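Local coordinates for uncharacterized protein (Vanderwaltozyma polyspora, PDB 5THE), which probably binds RNA as a budding-yeast Argonaute, of which this chain forms the C-terminal lobe containing the Piwi domain, at residues I251-L256 and C472-Y477; S271-Y276 and M303-P308; G333-K338 and P371-G376; D349-V354 and C385-K390. One frame throughout, in Å; residues are numbered along the deposited sequence.

Contact 1: I251-L256 and C472-Y477; sequences IENNKL and CNNLCY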
loop_
_atom_site.group_PDB
_atom_site.type_symbol
_atom_site.label_atom_id
_atom_site.label_comp_id
_atom_site.label_asym_id
_atom_site.label_seq_id
_atom_site.Cartn_x
_atom_site.Cartn_y
_atom_site.Cartn_z
ATOM N N ILE A 251 18.649 8.715 0.167
ATOM C CA ILE A 251 19.198 8.595 1.517
ATOM C C ILE A 251 18.964 9.875 2.312
ATOM O O ILE A 251 18.570 9.834 3.483
ATOM C CB ILE A 251 20.695 8.242 1.443
ATOM C CG1 ILE A 251 20.857 6.761 1.089
ATOM C CG2 ILE A 251 21.427 8.641 2.750
ATOM C CD1 ILE A 251 22.296 6.290 1.011
ATOM N N GLU A 252 19.229 11.029 1.696
ATOM C CA GLU A 252 19.003 12.303 2.375
ATOM C C GLU A 252 17.560 12.415 2.862
ATOM O O GLU A 252 17.310 12.774 4.017
ATOM C CB GLU A 252 19.358 13.456 1.432
ATOM C CG GLU A 252 19.461 14.825 2.074
ATOM C CD GLU A 252 20.364 14.856 3.305
ATOM O OE1 GLU A 252 20.063 15.634 4.234
ATOM O OE2 GLU A 252 21.368 14.113 3.359
ATOM N N ASN A 253 16.596 12.083 1.996
ATOM C CA ASN A 253 15.189 12.153 2.380
ATOM C C ASN A 253 14.845 11.137 3.469
ATOM O O ASN A 253 14.052 11.432 4.372
ATOM C CB ASN A 253 14.300 11.931 1.153
ATOM C CG ASN A 253 14.334 13.094 0.179
ATOM O OD1 ASN A 253 14.763 12.945 -0.958
ATOM N ND2 ASN A 253 13.855 14.254 0.618
ATOM N N ASN A 254 15.434 9.942 3.418
ATOM C CA ASN A 254 15.085 8.933 4.417
ATOM C C ASN A 254 15.544 9.312 5.821
ATOM O O ASN A 254 15.003 8.778 6.798
ATOM C CB ASN A 254 15.664 7.572 4.025
ATOM C CG ASN A 254 14.946 6.949 2.849
ATOM O OD1 ASN A 254 13.741 7.155 2.659
ATOM N ND2 ASN A 254 15.678 6.175 2.051
ATOM N N LYS A 255 16.517 10.218 5.944
ATOM C CA LYS A 255 16.960 10.670 7.263
ATOM C C LYS A 255 15.797 11.216 8.078
ATOM O O LYS A 255 15.771 11.075 9.307
ATOM C CB LYS A 255 18.050 11.740 7.120
ATOM C CG LYS A 255 19.358 11.198 6.589
ATOM C CD LYS A 255 20.364 12.291 6.365
ATOM C CE LYS A 255 21.705 11.710 5.944
ATOM N NZ LYS A 255 22.587 12.767 5.378
ATOM N N LEU A 256 14.823 11.823 7.405
ATOM C CA LEU A 256 13.635 12.318 8.083
ATOM C C LEU A 256 12.964 11.233 8.907
ATOM O O LEU A 256 12.357 11.520 9.942
ATOM C CB LEU A 256 12.662 12.868 7.046
ATOM C CG LEU A 256 11.716 13.952 7.543
ATOM C CD1 LEU A 256 12.486 15.218 7.888
ATOM C CD2 LEU A 256 10.673 14.211 6.476
ATOM N N CYS A 472 4.402 12.953 5.662
ATOM C CA CYS A 472 3.189 12.542 4.967
ATOM C C CYS A 472 3.359 12.687 3.470
ATOM O O CYS A 472 3.103 11.746 2.707
ATOM C CB CYS A 472 2.010 13.373 5.453
ATOM S SG CYS A 472 1.506 12.884 7.109
ATOM N N ASN A 473 3.829 13.857 3.034
ATOM C CA ASN A 473 4.023 14.078 1.611
ATOM C C ASN A 473 5.068 13.121 1.051
ATOM O O ASN A 473 4.837 12.485 0.020
ATOM C CB ASN A 473 4.417 15.529 1.340
ATOM C CG ASN A 473 4.477 15.830 -0.144
ATOM O OD1 ASN A 473 3.510 15.587 -0.872
ATOM N ND2 ASN A 473 5.620 16.309 -0.610
ATOM N N ASN A 474 6.225 12.997 1.724
ATOM C CA ASN A 474 7.279 12.103 1.247
ATOM C C ASN A 474 6.780 10.671 1.116
ATOM O O ASN A 474 7.115 9.967 0.153
ATOM C CB ASN A 474 8.484 12.128 2.197
ATOM C CG ASN A 474 9.373 13.333 1.983
ATOM O OD1 ASN A 474 9.049 14.230 1.213
ATOM N ND2 ASN A 474 10.497 13.355 2.673
ATOM N N LEU A 475 6.000 10.212 2.089
ATOM C CA LEU A 475 5.564 8.828 2.056
ATOM C C LEU A 475 4.604 8.544 0.909
ATOM O O LEU A 475 4.346 7.374 0.618
ATOM C CB LEU A 475 4.929 8.453 3.389
ATOM C CG LEU A 475 5.919 8.179 4.517
ATOM C CD1 LEU A 475 5.182 8.009 5.822
ATOM C CD2 LEU A 475 6.707 6.944 4.186
ATOM N N CYS A 476 4.084 9.582 0.257
ATOM C CA CYS A 476 3.260 9.412 -0.934
ATOM C C CYS A 476 4.074 9.036 -2.161
ATOM O O CYS A 476 3.499 8.555 -3.140
ATOM C CB CYS A 476 2.471 10.694 -1.193
ATOM S SG CYS A 476 1.207 10.986 0.086
ATOM N N TYR A 477 5.389 9.198 -2.115
ATOM C CA TYR A 477 6.251 8.932 -3.253
ATOM C C TYR A 477 6.870 7.538 -3.232
ATOM O O TYR A 477 7.663 7.228 -4.117
ATOM C CB TYR A 477 7.365 9.990 -3.321
ATOM C CG TYR A 477 6.894 11.348 -3.785
ATOM C CD1 TYR A 477 6.061 12.137 -2.979
ATOM C CD2 TYR A 477 7.273 11.845 -5.027
ATOM C CE1 TYR A 477 5.632 13.381 -3.397
ATOM C CE2 TYR A 477 6.849 13.092 -5.457
ATOM C CZ TYR A 477 6.033 13.849 -4.633
ATOM O OH TYR A 477 5.613 15.071 -5.065
HETATM O O HOH W 1 12.901 14.401 3.535
HETATM O O HOH W 2 11.463 11.081 4.093
#
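Asn253 and Asn474 face each other across a thin layer of water, a compact example of how two helices can be joined by solvent as well as by side-chain packing. The direct contact is slight. The amide nitrogens stand 4.0 Å apart, Asn253 ND2 to Asn474 ND2, and the two amide planes are turned almost perpendicular, at 86°. Two donors meeting in this way gain nothing from one another, and each looks to a third party.

Water supplies it. Water 2 gives a proton to the backbone carbonyl Asn253 O at 2.6 Å and receives one from Asn474 ND2 at 2.8 Å, so it ties main chain to side chain in a single step. Water 1 accepts from Asn253 ND2 at 3.1 Å and, more weakly, from Asn474 ND2, which puts one oxygen between the two amide nitrogens. Asn474 ND2 thereby serves both waters. At the other end of the Asn253 amide, OD1 is bonded to Ser250 OG and to Val36 N, an arrangement that fixes which way the amide is flipped and leads its nitrogen to the water.

A methyl resting on the amide completes the contact. With CG anti to the backbone N (chi1 -153°), Leu256 sends CD2 to within 3.9 Å of Asn474 ND2, and the two side chains run across each other nearly at right angles. Leu256 also rests on Glu470 and Ile471 of the same helix as Asn474. The arrangement is a water-bridged join between the short helix 251-254 and the end of helix 465-475, within the RNase H-like Piwi domain.

Contact 2: S271-Y276 and M303-P308; sequences SDVTHY and MLQDGP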
loop_
_atom_site.group_PDB
_atom_site.type_symbol
_atom_site.label_atom_id
_atom_site.label_comp_id
_atom_site.label_asym_id
_atom_site.label_seq_id
_atom_site.Cartn_x
_atom_site.Cartn_y
_atom_site.Cartn_z
ATOM N N SER A 271 -2.743 1.174 9.205
ATOM C CA SER A 271 -3.876 0.321 9.507
ATOM C C SER A 271 -5.126 0.819 8.797
ATOM O O SER A 271 -5.255 1.999 8.467
ATOM C CB SER A 271 -4.137 0.219 11.014
ATOM O OG SER A 271 -4.496 1.464 11.551
ATOM N N ASP A 272 -6.033 -0.115 8.546
ATOM C CA ASP A 272 -7.310 0.172 7.911
ATOM C C ASP A 272 -8.315 -0.827 8.468
ATOM O O ASP A 272 -7.949 -1.895 8.969
ATOM C CB ASP A 272 -7.220 0.089 6.366
ATOM C CG ASP A 272 -8.514 0.484 5.661
ATOM O OD1 ASP A 272 -9.102 1.528 5.994
ATOM O OD2 ASP A 272 -8.915 -0.225 4.718
ATOM N N VAL A 273 -9.580 -0.451 8.396
ATOM C CA VAL A 273 -10.694 -1.338 8.694
ATOM C C VAL A 273 -11.658 -1.275 7.524
ATOM O O VAL A 273 -11.932 -0.192 6.996
ATOM C CB VAL A 273 -11.416 -0.947 9.999
ATOM C CG1 VAL A 273 -12.462 -1.995 10.370
ATOM C CG2 VAL A 273 -10.426 -0.798 11.108
ATOM N N THR A 274 -12.167 -2.427 7.111
ATOM C CA THR A 274 -13.241 -2.466 6.134
ATOM C C THR A 274 -14.415 -3.217 6.737
ATOM O O THR A 274 -14.233 -4.113 7.571
ATOM C CB THR A 274 -12.818 -3.144 4.842
ATOM O OG1 THR A 274 -12.275 -4.439 5.152
ATOM C CG2 THR A 274 -11.773 -2.293 4.134
ATOM N N HIS A 275 -15.615 -2.864 6.300
ATOM C CA HIS A 275 -16.820 -3.342 6.950
ATOM C C HIS A 275 -17.625 -4.216 6.008
ATOM O O HIS A 275 -17.553 -4.070 4.783
ATOM C CB HIS A 275 -17.666 -2.180 7.433
ATOM C CG HIS A 275 -16.925 -1.259 8.344
ATOM N ND1 HIS A 275 -16.549 -1.625 9.617
ATOM C CD2 HIS A 275 -16.471 0.003 8.161
ATOM C CE1 HIS A 275 -15.896 -0.626 10.184
ATOM N NE2 HIS A 275 -15.840 0.376 9.323
ATOM N N TYR A 276 -18.384 -5.125 6.613
ATOM C CA TYR A 276 -19.334 -5.983 5.915
ATOM C C TYR A 276 -18.727 -6.645 4.678
ATOM O O TYR A 276 -19.141 -6.366 3.546
ATOM C CB TYR A 276 -20.590 -5.198 5.560
ATOM C CG TYR A 276 -21.203 -4.546 6.785
ATOM C CD1 TYR A 276 -21.728 -5.325 7.815
ATOM C CD2 TYR A 276 -21.221 -3.160 6.931
ATOM C CE1 TYR A 276 -22.274 -4.743 8.950
ATOM C CE2 TYR A 276 -21.773 -2.567 8.066
ATOM C CZ TYR A 276 -22.296 -3.366 9.068
ATOM O OH TYR A 276 -22.830 -2.792 10.199
ATOM N N MET A 303 -6.859 -9.226 10.788
ATOM C CA MET A 303 -7.662 -10.028 11.698
ATOM C C MET A 303 -9.123 -9.645 11.531
ATOM O O MET A 303 -9.454 -8.552 11.060
ATOM C CB MET A 303 -7.231 -9.843 13.157
ATOM C CG MET A 303 -7.401 -8.422 13.641
ATOM S SD MET A 303 -6.792 -8.270 15.323
ATOM C CE MET A 303 -7.067 -6.552 15.608
ATOM N N LEU A 304 -9.991 -10.576 11.900
ATOM C CA LEU A 304 -11.421 -10.318 11.916
ATOM C C LEU A 304 -11.758 -9.532 13.175
ATOM O O LEU A 304 -11.305 -9.887 14.264
ATOM C CB LEU A 304 -12.193 -11.637 11.888
ATOM C CG LEU A 304 -13.674 -11.513 11.555
ATOM C CD1 LEU A 304 -13.854 -10.999 10.133
ATOM C CD2 LEU A 304 -14.366 -12.854 11.734
ATOM N N GLN A 305 -12.530 -8.458 13.027
ATOM C CA GLN A 305 -12.965 -7.695 14.189
ATOM C C GLN A 305 -14.000 -8.488 14.984
ATOM O O GLN A 305 -14.475 -9.547 14.566
ATOM C CB GLN A 305 -13.557 -6.355 13.766
ATOM C CG GLN A 305 -12.550 -5.385 13.173
ATOM C CD GLN A 305 -11.960 -4.480 14.229
ATOM O OE1 GLN A 305 -11.027 -4.861 14.943
ATOM N NE2 GLN A 305 -12.508 -3.276 14.347
ATOM N N ASP A 306 -14.400 -7.921 16.129
ATOM C CA ASP A 306 -15.288 -8.597 17.067
ATOM C C ASP A 306 -16.755 -8.537 16.669
ATOM O O ASP A 306 -17.528 -9.394 17.102
ATOM C CB ASP A 306 -15.121 -7.997 18.464
ATOM C CG ASP A 306 -13.823 -8.413 19.122
ATOM O OD1 ASP A 306 -13.329 -9.511 18.804
ATOM O OD2 ASP A 306 -13.298 -7.648 19.957
ATOM N N GLY A 307 -17.161 -7.552 15.867
ATOM C CA GLY A 307 -18.547 -7.400 15.492
ATOM C C GLY A 307 -18.705 -6.647 14.188
ATOM O O GLY A 307 -17.731 -6.150 13.608
ATOM N N PRO A 308 -19.940 -6.546 13.703
ATOM C CA PRO A 308 -20.189 -5.859 12.431
ATOM C C PRO A 308 -20.133 -4.349 12.578
ATOM O O PRO A 308 -20.494 -3.787 13.615
ATOM C CB PRO A 308 -21.606 -6.318 12.059
ATOM C CG PRO A 308 -22.259 -6.554 13.378
ATOM C CD PRO A 308 -21.180 -7.076 14.298
#
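Val273 and Gln305 belong to two strands of the RNase H-like sheet of the Piwi domain, next-but-one neighbours in an antiparallel meander whose middle strand is 282-289. Because that strand lies between them, the pair can meet only through side chains. CG1 of Val273 reaches Gln305 NE2 at 4.2 Å, the valine crossing the glutamine nearly at a right angle. Gln305 is bent at its second torsion (chi2 -92°), which carries the amide across to Val273. There NE2 is bonded to Ile312 O and Glu310 O, so the amide is held by the loop following the segment while the methyl of Val273 merely packs against it.

A second touch comes further along, beyond the corner at Asp306 and Gly307. Tyr276 CE1 lies 3.5 Å from Pro308 CB, and the hydroxyl Tyr276 OH stands 3.9 Å from Pro308 C. CE1 and the hydroxyl end of the tyrosine thus meet the CB corner of the proline, the side chains crossing at a slant. It is the turn of the chain before Pro308 that carries the proline to the tyrosine.

Both pairs are bordered by strand 282-289: Ser283 touches Val273 and Gln305, while Asn282 touches Pro308. Ile313 adds to the packing on Val273 and Gln305. Next to Val273, Asp272 lies against helix 490-515 with its carboxylate near those of Asp344 and Asp496, consistent with the acidic cluster of RNase H-like folds.

Contact 3: G333-K338 and P371-G376; sequences GKLPTK and PQLNGG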
loop_
_atom_site.group_PDB
_atom_site.type_symbol
_atom_site.label_atom_id
_atom_site.label_comp_id
_atom_site.label_asym_id
_atom_site.label_seq_id
_atom_site.Cartn_x
_atom_site.Cartn_y
_atom_site.Cartn_z
ATOM N N GLY A 333 18.969 -7.084 15.479
ATOM C CA GLY A 333 18.455 -7.390 16.802
ATOM C C GLY A 333 17.855 -6.222 17.565
ATOM O O GLY A 333 17.351 -6.430 18.676
ATOM N N LYS A 334 17.875 -5.012 17.007
ATOM C CA LYS A 334 17.311 -3.836 17.662
ATOM C C LYS A 334 15.818 -3.697 17.370
ATOM O O LYS A 334 15.366 -3.949 16.248
ATOM C CB LYS A 334 18.037 -2.567 17.200
ATOM C CG LYS A 334 19.551 -2.558 17.462
ATOM C CD LYS A 334 19.837 -2.316 18.917
ATOM C CE LYS A 334 21.318 -2.162 19.178
ATOM N NZ LYS A 334 21.558 -1.966 20.634
ATOM N N LEU A 335 15.057 -3.301 18.387
ATOM C CA LEU A 335 13.679 -2.875 18.204
ATOM C C LEU A 335 13.651 -1.399 17.826
ATOM O O LEU A 335 14.605 -0.671 18.098
ATOM C CB LEU A 335 12.890 -3.086 19.486
ATOM C CG LEU A 335 12.865 -4.528 19.987
ATOM C CD1 LEU A 335 12.118 -4.629 21.304
ATOM C CD2 LEU A 335 12.317 -5.428 18.886
ATOM N N PRO A 336 12.585 -0.928 17.184
ATOM C CA PRO A 336 12.520 0.493 16.847
ATOM C C PRO A 336 12.428 1.349 18.100
ATOM O O PRO A 336 11.928 0.922 19.147
ATOM C CB PRO A 336 11.252 0.613 15.990
ATOM C CG PRO A 336 10.441 -0.595 16.311
ATOM C CD PRO A 336 11.411 -1.676 16.697
ATOM N N THR A 337 12.957 2.559 17.994
ATOM C CA THR A 337 12.889 3.496 19.097
ATOM C C THR A 337 11.823 4.563 18.897
ATOM O O THR A 337 11.588 5.350 19.819
ATOM C CB THR A 337 14.261 4.149 19.333
ATOM O OG1 THR A 337 14.674 4.854 18.155
ATOM C CG2 THR A 337 15.305 3.076 19.676
ATOM N N LYS A 338 11.172 4.598 17.732
ATOM C CA LYS A 338 10.031 5.468 17.470
ATOM C C LYS A 338 9.048 4.710 16.595
ATOM O O LYS A 338 9.451 3.950 15.710
ATOM C CB LYS A 338 10.424 6.775 16.749
ATOM C CG LYS A 338 11.308 7.736 17.540
ATOM C CD LYS A 338 11.529 9.014 16.731
ATOM C CE LYS A 338 12.453 9.988 17.455
ATOM N NZ LYS A 338 11.881 10.370 18.766
ATOM N N PRO A 371 10.133 -6.977 25.542
ATOM C CA PRO A 371 11.000 -7.799 26.406
ATOM C C PRO A 371 11.118 -9.235 25.948
ATOM O O PRO A 371 12.174 -9.844 26.161
ATOM C CB PRO A 371 10.328 -7.700 27.780
ATOM C CG PRO A 371 9.612 -6.383 27.727
ATOM C CD PRO A 371 9.082 -6.302 26.319
ATOM N N GLN A 372 10.071 -9.799 25.325
ATOM C CA GLN A 372 10.185 -11.144 24.774
ATOM C C GLN A 372 11.228 -11.205 23.663
ATOM O O GLN A 372 11.828 -12.259 23.438
ATOM C CB GLN A 372 8.829 -11.621 24.251
ATOM C CG GLN A 372 7.702 -11.603 25.280
ATOM C CD GLN A 372 6.344 -11.903 24.660
ATOM O OE1 GLN A 372 6.220 -12.035 23.443
ATOM N NE2 GLN A 372 5.321 -12.007 25.496
ATOM N N LEU A 373 11.468 -10.090 22.974
ATOM C CA LEU A 373 12.346 -10.081 21.810
ATOM C C LEU A 373 13.725 -9.482 22.068
ATOM O O LEU A 373 14.667 -9.833 21.356
ATOM C CB LEU A 373 11.690 -9.302 20.659
ATOM C CG LEU A 373 10.316 -9.747 20.167
ATOM C CD1 LEU A 373 9.763 -8.726 19.176
ATOM C CD2 LEU A 373 10.427 -11.111 19.515
ATOM N N ASN A 374 13.879 -8.574 23.035
ATOM C CA ASN A 374 15.138 -7.855 23.219
ATOM C C ASN A 374 15.992 -8.435 24.348
ATOM O O ASN A 374 16.942 -7.778 24.802
ATOM C CB ASN A 374 14.869 -6.357 23.467
ATOM C CG ASN A 374 14.071 -6.102 24.754
ATOM O OD1 ASN A 374 13.947 -6.981 25.601
ATOM N ND2 ASN A 374 13.532 -4.903 24.894
ATOM N N GLY A 375 15.652 -9.630 24.829
ATOM C CA GLY A 375 16.379 -10.251 25.912
ATOM C C GLY A 375 15.890 -9.888 27.299
ATOM O O GLY A 375 16.615 -10.134 28.274
ATOM N N GLY A 376 14.701 -9.292 27.410
ATOM C CA GLY A 376 14.074 -9.007 28.681
ATOM C C GLY A 376 14.208 -7.585 29.188
ATOM O O GLY A 376 14.195 -7.377 30.403
#
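Leu335 is the centre of this contact, reaching from the loop before strand 339-344 to Leu373 and Asn374 at the C-terminal end of helix 351-373. Its forked end divides the work between them. The CD1 branch touches Asn374 twice, at 3.9 Å from CB and again at 3.9 Å from ND2, while the CD2 branch meets Leu373 CD1 at 4.2 Å. Both partners are crossed nearly at right angles, so the leucine meets them with its methyl ends and does not lie alongside either.

Asn374 is the first residue beyond the helix. CG sits between the backbone N and the carbonyl carbon (chi1 63°), which places OD1 over the following turn. There it accepts from Asn377 N and, weakly, from Gly376 N at 3.0 Å. The amide therefore serves its own loop, offering Leu335 its CB and ND2. Gly376 N also makes a weak bond to Pro371 O at 2.9 Å, closing the chain round the helix end.

Tyr379 packs on both Leu335 and Asn374. Gln328 NE2 of helix 320-329 is bonded to Gly333 O and Leu373 O, linking the two segments by way of a third element. The chemistry therefore divides in two: the direct contact is methyl packing without directional bonds, and the polar bonds run around it, through Asn374 and Gln328.

Contact 4: D349-V354 and C385-K390; sequences DQFSQV and CIATVK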
loop_
_atom_site.group_PDB
_atom_site.type_symbol
_atom_site.label_atom_id
_atom_site.label_comp_id
_atom_site.label_asym_id
_atom_site.label_seq_id
_atom_site.Cartn_x
_atom_site.Cartn_y
_atom_site.Cartn_z
ATOM N N ASP A 349 -15.648 11.348 14.686
ATOM C CA ASP A 349 -16.146 11.144 16.041
ATOM C C ASP A 349 -15.518 9.938 16.717
ATOM O O ASP A 349 -15.721 9.750 17.918
ATOM C CB ASP A 349 -17.676 11.022 16.061
ATOM C CG ASP A 349 -18.219 10.240 14.894
ATOM O OD1 ASP A 349 -17.563 9.274 14.461
ATOM O OD2 ASP A 349 -19.314 10.594 14.411
ATOM N N GLN A 350 -14.725 9.150 15.997
ATOM C CA GLN A 350 -14.032 8.012 16.578
ATOM C C GLN A 350 -12.607 8.337 17.030
ATOM O O GLN A 350 -11.945 7.465 17.601
ATOM C CB GLN A 350 -14.024 6.858 15.573
ATOM C CG GLN A 350 -15.417 6.296 15.264
ATOM C CD GLN A 350 -16.127 5.705 16.495
ATOM O OE1 GLN A 350 -15.509 5.433 17.533
ATOM N NE2 GLN A 350 -17.436 5.499 16.372
ATOM N N PHE A 351 -12.134 9.568 16.799
ATOM C CA PHE A 351 -10.736 9.905 17.066
ATOM C C PHE A 351 -10.363 9.624 18.516
ATOM O O PHE A 351 -9.284 9.087 18.798
ATOM C CB PHE A 351 -10.468 11.381 16.754
ATOM C CG PHE A 351 -10.385 11.696 15.290
ATOM C CD1 PHE A 351 -10.426 10.691 14.337
ATOM C CD2 PHE A 351 -10.253 13.015 14.868
ATOM C CE1 PHE A 351 -10.337 11.000 12.987
ATOM C CE2 PHE A 351 -10.163 13.331 13.518
ATOM C CZ PHE A 351 -10.201 12.328 12.581
ATOM N N SER A 352 -11.241 10.001 19.450
ATOM C CA SER A 352 -10.935 9.825 20.863
ATOM C C SER A 352 -10.729 8.351 21.195
ATOM O O SER A 352 -9.841 7.993 21.986
ATOM C CB SER A 352 -12.058 10.428 21.708
ATOM O OG SER A 352 -11.628 10.597 23.046
ATOM N N GLN A 353 -11.527 7.483 20.574
ATOM C CA GLN A 353 -11.402 6.047 20.783
ATOM C C GLN A 353 -10.160 5.481 20.105
ATOM O O GLN A 353 -9.542 4.548 20.625
ATOM C CB GLN A 353 -12.668 5.345 20.287
ATOM C CG GLN A 353 -13.858 5.574 21.195
ATOM C CD GLN A 353 -13.534 5.214 22.641
ATOM O OE1 GLN A 353 -13.205 6.085 23.453
ATOM N NE2 GLN A 353 -13.604 3.927 22.963
ATOM N N VAL A 354 -9.773 6.030 18.949
ATOM C CA VAL A 354 -8.507 5.623 18.334
ATOM C C VAL A 354 -7.353 5.828 19.308
ATOM O O VAL A 354 -6.480 4.964 19.465
ATOM C CB VAL A 354 -8.263 6.385 17.015
ATOM C CG1 VAL A 354 -6.823 6.164 16.546
ATOM C CG2 VAL A 354 -9.271 5.949 15.931
ATOM N N CYS A 385 0.563 9.117 16.266
ATOM C CA CYS A 385 -0.576 8.612 15.507
ATOM C C CYS A 385 -1.105 9.681 14.548
ATOM O O CYS A 385 -1.361 10.825 14.947
ATOM C CB CYS A 385 -1.690 8.136 16.444
ATOM S SG CYS A 385 -3.207 7.710 15.570
ATOM N N ILE A 386 -1.288 9.301 13.285
ATOM C CA ILE A 386 -1.870 10.190 12.290
ATOM C C ILE A 386 -3.047 9.496 11.628
ATOM O O ILE A 386 -2.909 8.388 11.099
ATOM C CB ILE A 386 -0.849 10.629 11.225
ATOM C CG1 ILE A 386 0.300 11.387 11.891
ATOM C CG2 ILE A 386 -1.551 11.499 10.162
ATOM C CD1 ILE A 386 1.351 11.878 10.909
ATOM N N ALA A 387 -4.200 10.150 11.644
ATOM C CA ALA A 387 -5.379 9.625 10.981
ATOM C C ALA A 387 -5.548 10.311 9.633
ATOM O O ALA A 387 -5.300 11.512 9.498
ATOM C CB ALA A 387 -6.625 9.820 11.852
ATOM N N THR A 388 -5.973 9.541 8.643
ATOM C CA THR A 388 -6.211 10.036 7.297
ATOM C C THR A 388 -7.668 9.840 6.915
ATOM O O THR A 388 -8.258 8.783 7.179
ATOM C CB THR A 388 -5.309 9.319 6.277
ATOM O OG1 THR A 388 -5.518 7.903 6.365
ATOM C CG2 THR A 388 -3.831 9.630 6.567
ATOM N N VAL A 389 -8.251 10.866 6.301
ATOM C CA VAL A 389 -9.573 10.777 5.686
ATOM C C VAL A 389 -9.392 11.219 4.242
ATOM O O VAL A 389 -9.148 12.404 3.976
ATOM C CB VAL A 389 -10.618 11.644 6.408
ATOM C CG1 VAL A 389 -11.947 11.635 5.658
ATOM C CG2 VAL A 389 -10.804 11.176 7.854
ATOM N N LYS A 390 -9.478 10.276 3.302
ATOM C CA LYS A 390 -9.150 10.647 1.930
ATOM C C LYS A 390 -10.369 10.950 1.069
ATOM O O LYS A 390 -10.215 11.576 0.017
ATOM C CB LYS A 390 -8.281 9.573 1.260
ATOM C CG LYS A 390 -8.790 8.168 1.336
ATOM C CD LYS A 390 -7.848 7.222 0.591
ATOM C CE LYS A 390 -7.531 6.016 1.436
ATOM N NZ LYS A 390 -8.745 5.481 2.104
#
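Phe351 brings its ring to Ala387 with CG anti to the carbonyl carbon and beside the backbone N (chi1 -75°), and one helical turn later Val354 has CG1 anti to its N (chi1 168°), so that this branch reaches the sulfur of Cys385. Torsions on the helix thus produce two separate points of contact, with residues three apart on the helix paired with residues two apart on the strand.

In the first pair, CE1 of the Phe351 ring comes within 4.1 Å of Ala387 CB. The strand meets the ring with the single methyl of Ala387, and the ring approaches it obliquely. In the second, Val354 CG1 lies 4.1 Å from Cys385 SG, a branch tip against a sulfur. All four residues are buried and the contact is wholly apolar. Within the helical segment, Val354 N is bonded to Gln350 O at 2.9 Å.

These segments belong to a beta-alpha-beta unit, strand 339-344, helix 351-373 and strand 383-389, the helix lying against one face of the RNase H-like sheet. Leu457 of strand 452-459 also packs on Phe351, Val354 and Ala387, and Trp455 makes an edge-to-face contact with the Phe351 ring. On the other face of the strand Ile386 packs on Leu468 and Cys472 of helix 465-475, and Thr388 OG1 is hydrogen-bonded to Asp344, whose carboxylate also forms a salt bridge with Lys390.

In the fold
All four contacts belong to the Piwi domain, and the loop closed by contact 1 encloses the other three along the chain. Contacts 1 and 4 touch directly, Cys472 SG lying 3.9 Å from Ile386 CD1, so helix 465-475 backs the strand whose other face packs on helix 351-373. That helix serves contact 4 at its start and contact 3 at its end; the centres of contacts 3 and 4 are about 28 Å apart. Contacts 2 and 4 approach the same sheet, their nearest atoms about 6 Å apart. Nearest atoms lie about 7 Å from the bound nucleic acid for contacts 1 and 4, about 13 Å for contact 2 and about 25 Å for contact 3.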